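Local coordinates for segregation and condensation protein A (Bacillus subtilis, PDB 5H66), which probably acts as the kleisin subunit of the bacterial SMC condensin complex, bridging the SMC ATPase heads during chromosome condensation and segregation, at residues C[12-17]-C[46-51]; C[27-32]-C[68-73]. One frame throughout, in Å; residues are numbered along the deposited sequence.

Contact 1: residues C[12-17]-C[46-51]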
loop_
_atom_site.group_PDB
_atom_site.type_symbol
_atom_site.label_atom_id
_atom_site.label_comp_id
_atom_site.label_asym_id
_atom_site.label_seq_id
_atom_site.Cartn_x
_atom_site.Cartn_y
_atom_site.Cartn_z
ATOM N N ALA C 12 -14.625 -23.848 16.069
ATOM C CA ALA C 12 -14.616 -25.306 16.089
ATOM C C ALA C 12 -13.192 -25.842 16.137
ATOM O O ALA C 12 -12.905 -26.798 16.867
ATOM C CB ALA C 12 -15.360 -25.856 14.872
ATOM N N ARG C 13 -12.284 -25.236 15.371
ATOM C CA ARG C 13 -10.876 -25.603 15.469
ATOM C C ARG C 13 -10.329 -25.280 16.855
ATOM O O ARG C 13 -9.692 -26.126 17.494
ATOM C CB ARG C 13 -10.070 -24.890 14.381
ATOM C CG ARG C 13 -8.612 -25.312 14.290
ATOM C CD ARG C 13 -8.454 -26.812 14.093
ATOM N NE ARG C 13 -9.288 -27.313 13.008
ATOM C CZ ARG C 13 -9.007 -27.161 11.718
ATOM N NH1 ARG C 13 -7.905 -26.523 11.347
ATOM N NH2 ARG C 13 -9.828 -27.649 10.797
ATOM N N MET C 14 -10.585 -24.058 17.340
ATOM C CA MET C 14 -10.120 -23.654 18.666
ATOM C C MET C 14 -10.521 -24.665 19.733
ATOM O O MET C 14 -9.738 -24.959 20.646
ATOM C CB MET C 14 -10.674 -22.273 19.018
ATOM C CG MET C 14 -10.036 -21.114 18.272
ATOM S SD MET C 14 -10.973 -19.595 18.520
ATOM C CE MET C 14 -10.607 -19.245 20.237
ATOM N N ASN C 15 -11.743 -25.195 19.636
ATOM C CA ASN C 15 -12.182 -26.271 20.518
ATOM C C ASN C 15 -11.170 -27.406 20.540
ATOM O O ASN C 15 -10.676 -27.805 21.601
ATOM C CB ASN C 15 -13.539 -26.796 20.053
ATOM C CG ASN C 15 -14.675 -25.860 20.393
ATOM O OD1 ASN C 15 -15.818 -26.087 19.990
ATOM N ND2 ASN C 15 -14.374 -24.805 21.143
ATOM N N GLU C 16 -10.843 -27.930 19.358
ATOM C CA GLU C 16 -9.990 -29.107 19.258
ATOM C C GLU C 16 -8.593 -28.861 19.822
ATOM O O GLU C 16 -7.994 -29.778 20.395
ATOM C CB GLU C 16 -9.919 -29.555 17.797
ATOM C CG GLU C 16 -11.290 -29.665 17.143
ATOM C CD GLU C 16 -11.225 -29.803 15.633
ATOM O OE1 GLU C 16 -10.114 -29.741 15.067
ATOM O OE2 GLU C 16 -12.294 -29.973 15.008
ATOM N N ILE C 17 -8.053 -27.644 19.682
ATOM C CA ILE C 17 -6.724 -27.370 20.227
ATOM C C ILE C 17 -6.760 -27.368 21.753
ATOM O O ILE C 17 -5.897 -27.967 22.407
ATOM C CB ILE C 17 -6.147 -26.052 19.672
ATOM C CG1 ILE C 17 -6.082 -26.067 18.142
ATOM C CG2 ILE C 17 -4.742 -25.832 20.201
ATOM C CD1 ILE C 17 -7.404 -25.949 17.443
ATOM N N PHE C 46 -3.609 -22.407 12.205
ATOM C CA PHE C 46 -2.795 -21.227 12.479
ATOM C C PHE C 46 -3.654 -20.073 12.978
ATOM O O PHE C 46 -3.321 -19.423 13.976
ATOM C CB PHE C 46 -2.025 -20.832 11.218
ATOM C CG PHE C 46 -0.958 -19.799 11.449
ATOM C CD1 PHE C 46 0.256 -20.148 12.025
ATOM C CD2 PHE C 46 -1.158 -18.482 11.065
ATOM C CE1 PHE C 46 1.250 -19.197 12.228
ATOM C CE2 PHE C 46 -0.173 -17.528 11.264
ATOM C CZ PHE C 46 1.035 -17.886 11.848
ATOM N N LEU C 47 -4.777 -19.812 12.303
ATOM C CA LEU C 47 -5.679 -18.756 12.756
ATOM C C LEU C 47 -6.284 -19.080 14.116
ATOM O O LEU C 47 -6.521 -18.171 14.925
ATOM C CB LEU C 47 -6.786 -18.536 11.723
ATOM C CG LEU C 47 -6.318 -18.035 10.352
ATOM C CD1 LEU C 47 -7.465 -18.008 9.352
ATOM C CD2 LEU C 47 -5.674 -16.653 10.485
ATOM N N ALA C 48 -6.553 -20.362 14.379
ATOM C CA ALA C 48 -7.080 -20.759 15.681
ATOM C C ALA C 48 -6.084 -20.446 16.788
ATOM O O ALA C 48 -6.451 -19.888 17.829
ATOM C CB ALA C 48 -7.428 -22.248 15.673
ATOM N N VAL C 49 -4.811 -20.788 16.573
ATOM C CA VAL C 49 -3.788 -20.545 17.588
ATOM C C VAL C 49 -3.652 -19.053 17.869
ATOM O O VAL C 49 -3.546 -18.634 19.028
ATOM C CB VAL C 49 -2.449 -21.171 17.159
ATOM C CG1 VAL C 49 -1.368 -20.843 18.169
ATOM C CG2 VAL C 49 -2.591 -22.673 17.009
ATOM N N LEU C 50 -3.654 -18.226 16.817
ATOM C CA LEU C 50 -3.587 -16.781 17.023
ATOM C C LEU C 50 -4.768 -16.288 17.847
ATOM O O LEU C 50 -4.613 -15.412 18.706
ATOM C CB LEU C 50 -3.542 -16.052 15.679
ATOM C CG LEU C 50 -2.413 -16.401 14.712
ATOM C CD1 LEU C 50 -2.703 -15.805 13.337
ATOM C CD2 LEU C 50 -1.083 -15.905 15.235
ATOM N N GLU C 51 -5.960 -16.839 17.603
ATOM C CA GLU C 51 -7.126 -16.413 18.370
ATOM C C GLU C 51 -7.036 -16.887 19.816
ATOM O O GLU C 51 -7.427 -16.161 20.738
ATOM C CB GLU C 51 -8.406 -16.926 17.713
ATOM C CG GLU C 51 -9.664 -16.191 18.154
ATOM C CD GLU C 51 -9.737 -14.785 17.599
ATOM O OE1 GLU C 51 -9.318 -14.587 16.436
ATOM O OE2 GLU C 51 -10.214 -13.881 18.317
#
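Apolar packing joins helices 11-23 and 39-54 here, with Ala48 as the point of entry. The short axes of 12-17 and 46-51 come within 8.8 Å at a signed crossing angle of -74°, and the nearest backbones are those of Met14 and Ala48, with CA atoms 5.2 Å apart. The Ala48 methyl meets two side chains of the other helix, CB lying 3.6 Å from Arg13 CG and 3.9 Å from Met14 CG, and Ile17 points toward it as well. Because Arg13 CG stands anti to its backbone N (chi1 -174°), the aliphatic root of the arginine touches Ala48. Met14 runs on past the alanine: its extended chi2 (169°) carries SD to 3.7 Å from Glu51 CG, and the bend at chi3 keeps CE against the same methylene, the chains crossing obliquely.

Polar interactions stay within or beside this packing. No hydrogen bond spans the segments; Arg13 NE forms a salt bridge with Glu16 OE1, 3.3 Å long and weak as a hydrogen bond. The Arg13 guanidinium also makes a cation-pi contact with Phe34, and NH1 weak hydrogen bonds to Thr45 OG1 and the backbone O of His41. The contact joins the first helix to helix 39-54 in a helix-strand-helix-strand-strand topology consistent with the winged-helix C-terminal domain of kleisins.

Contact 2: residues C[27-32]-C[68-73]; sequences RINFMD and DIYITG
Arg27 lays its guanidinium flat on the Tyr70 ring, the planes 6° apart, with CZ 3.8 Å from the ring centroid: a cation-pi stack. The chain, extended from CG to NE, crosses Tyr70 CB on its way there. Beside it, Asn29 ND2 gives a short, straight hydrogen bond to Asp68 OD2 (2.6 Å, 165°). Asp68 OD2 accepts it on its anti lone pair; the amide and carboxylate planes are strongly tilted.

On the face of Ile28 and Ile71 the contact is apolar. Ile28 CG1 takes the crowded position between backbone N and carbonyl carbon (chi1 35°) and lies 3.6 Å from Ile71 CB, while Ile71 CD1 meets the edge of the Phe30 ring.

Antiparallel backbone pairing sets this register: Ile71 N bonds to Ile28 O at 2.8 Å, as does Phe30 N to Ile69 O at 2.8 Å. Asn29 OD1 accepts from Met31 N at 2.8 Å in an Asx turn, fixing the amide that reaches Asp68. Farther out, Leu21 and Leu33 cover both isoleucines, and Glu61 forms a long, weak ion pair with Arg27. On the more exposed side, then, a charge stacks on an aromatic ring and an amide is anchored to a carboxylate by a charge-assisted bond, whereas the isoleucine side is apolar and buried.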
loop_
_atom_site.group_PDB
_atom_site.type_symbol
_atom_site.label_atom_id
_atom_site.label_comp_id
_atom_site.label_asym_id
_atom_site.label_seq_id
_atom_site.Cartn_x
_atom_site.Cartn_y
_atom_site.Cartn_z
ATOM N N ARG C 27 3.898 -29.439 26.596
ATOM C CA ARG C 27 4.127 -28.848 25.282
ATOM C C ARG C 27 3.417 -29.594 24.160
ATOM O O ARG C 27 2.999 -30.745 24.328
ATOM C CB ARG C 27 5.626 -28.830 24.981
ATOM C CG ARG C 27 6.316 -27.491 25.092
ATOM C CD ARG C 27 7.760 -27.655 24.660
ATOM N NE ARG C 27 8.489 -26.393 24.619
ATOM C CZ ARG C 27 9.672 -26.240 24.032
ATOM N NH1 ARG C 27 10.255 -27.273 23.434
ATOM N NH2 ARG C 27 10.273 -25.058 24.038
ATOM N N ILE C 28 3.293 -28.936 23.010
ATOM C CA ILE C 28 2.948 -29.587 21.750
ATOM C C ILE C 28 3.585 -28.786 20.624
ATOM O O ILE C 28 3.464 -27.558 20.577
ATOM C CB ILE C 28 1.427 -29.703 21.526
ATOM C CG1 ILE C 28 0.702 -28.489 22.105
ATOM C CG2 ILE C 28 0.886 -31.010 22.091
ATOM C CD1 ILE C 28 -0.778 -28.471 21.816
ATOM N N ASN C 29 4.283 -29.478 19.728
ATOM C CA ASN C 29 4.731 -28.850 18.495
ATOM C C ASN C 29 3.523 -28.554 17.615
ATOM O O ASN C 29 2.592 -29.360 17.525
ATOM C CB ASN C 29 5.720 -29.760 17.768
ATOM C CG ASN C 29 6.351 -29.098 16.558
ATOM O OD1 ASN C 29 5.684 -28.832 15.557
ATOM N ND2 ASN C 29 7.650 -28.833 16.643
ATOM N N PHE C 30 3.533 -27.379 16.980
ATOM C CA PHE C 30 2.411 -26.980 16.134
ATOM C C PHE C 30 2.142 -28.014 15.047
ATOM O O PHE C 30 0.987 -28.379 14.797
ATOM C CB PHE C 30 2.687 -25.605 15.519
ATOM C CG PHE C 30 1.613 -25.126 14.579
ATOM C CD1 PHE C 30 0.496 -24.462 15.062
ATOM C CD2 PHE C 30 1.727 -25.327 13.212
ATOM C CE1 PHE C 30 -0.491 -24.016 14.202
ATOM C CE2 PHE C 30 0.741 -24.887 12.346
ATOM C CZ PHE C 30 -0.368 -24.228 12.843
ATOM N N MET C 31 3.200 -28.509 14.402
ATOM C CA MET C 31 3.041 -29.502 13.347
ATOM C C MET C 31 2.450 -30.806 13.869
ATOM O O MET C 31 1.928 -31.600 13.079
ATOM C CB MET C 31 4.388 -29.765 12.673
ATOM C CG MET C 31 5.038 -28.526 12.071
ATOM S SD MET C 31 3.991 -27.669 10.875
ATOM C CE MET C 31 4.059 -28.817 9.502
ATOM N N ASP C 32 2.522 -31.043 15.179
ATOM C CA ASP C 32 1.979 -32.254 15.779
ATOM C C ASP C 32 0.576 -32.070 16.336
ATOM O O ASP C 32 -0.096 -33.070 16.609
ATOM C CB ASP C 32 2.904 -32.751 16.898
ATOM C CG ASP C 32 4.214 -33.299 16.366
ATOM O OD1 ASP C 32 4.190 -33.966 15.310
ATOM O OD2 ASP C 32 5.264 -33.060 17.003
ATOM N N ASP C 68 10.270 -24.027 14.624
ATOM C CA ASP C 68 9.151 -24.770 15.185
ATOM C C ASP C 68 8.448 -23.950 16.264
ATOM O O ASP C 68 9.063 -23.149 16.971
ATOM C CB ASP C 68 9.632 -26.107 15.750
ATOM C CG ASP C 68 9.863 -27.149 14.664
ATOM O OD1 ASP C 68 10.858 -27.034 13.915
ATOM O OD2 ASP C 68 9.041 -28.083 14.551
ATOM N N ILE C 69 7.136 -24.146 16.367
ATOM C CA ILE C 69 6.282 -23.409 17.293
ATOM C C ILE C 69 5.763 -24.383 18.339
ATOM O O ILE C 69 5.212 -25.438 17.994
ATOM C CB ILE C 69 5.116 -22.723 16.560
ATOM C CG1 ILE C 69 5.643 -21.752 15.499
ATOM C CG2 ILE C 69 4.207 -22.004 17.551
ATOM C CD1 ILE C 69 4.728 -21.590 14.310
ATOM N N TYR C 70 5.933 -24.034 19.612
ATOM C CA TYR C 70 5.523 -24.885 20.720
ATOM C C TYR C 70 4.351 -24.245 21.450
ATOM O O TYR C 70 4.379 -23.048 21.756
ATOM C CB TYR C 70 6.697 -25.146 21.668
ATOM C CG TYR C 70 7.842 -25.858 20.974
ATOM C CD1 TYR C 70 7.717 -27.184 20.572
ATOM C CD2 TYR C 70 9.031 -25.198 20.691
ATOM C CE1 TYR C 70 8.751 -27.837 19.922
ATOM C CE2 TYR C 70 10.071 -25.843 20.041
ATOM C CZ TYR C 70 9.925 -27.162 19.658
ATOM O OH TYR C 70 10.958 -27.804 19.009
ATOM N N ILE C 71 3.324 -25.049 21.717
ATOM C CA ILE C 71 2.050 -24.590 22.257
ATOM C C ILE C 71 1.879 -25.157 23.659
ATOM O O ILE C 71 2.166 -26.336 23.903
ATOM C CB ILE C 71 0.888 -25.021 21.339
ATOM C CG1 ILE C 71 0.938 -24.264 20.011
ATOM C CG2 ILE C 71 -0.454 -24.828 22.022
ATOM C CD1 ILE C 71 1.002 -25.147 18.798
ATOM N N THR C 72 1.409 -24.318 24.582
ATOM C CA THR C 72 1.154 -24.740 25.952
ATOM C C THR C 72 -0.101 -24.052 26.469
ATOM O O THR C 72 -0.290 -22.850 26.259
ATOM C CB THR C 72 2.347 -24.421 26.870
ATOM O OG1 THR C 72 3.494 -25.169 26.445
ATOM C CG2 THR C 72 2.030 -24.774 28.317
ATOM N N GLY C 73 -0.961 -24.822 27.137
ATOM C CA GLY C 73 -2.142 -24.249 27.748
ATOM C C GLY C 73 -1.799 -23.322 28.897
ATOM O O GLY C 73 -0.708 -23.359 29.464
#

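How the contacts relate
Both contacts are partly buried and lie on opposite sides of the chain's centre, their own centres about 12 Å apart. Contact 1 joins two helices and contact 2 the edge strand 28-29 to the central strand 69-73 of the three-stranded antiparallel sheet. Their segments alternate along the chain, so the two pairings interlock the fold. Phe30 ties them together, its CE1 lying 3.8 Å from Val49 CG2 and its CZ 3.8 Å from Phe46 N, which sets the turn after strand 28-29 against helix 39-54. Chemistry follows place: the helix pair meets through side-chain packing with no hydrogen bond between the segments, whereas the strand pair combines backbone hydrogen bonds with one polar and one buried apolar face.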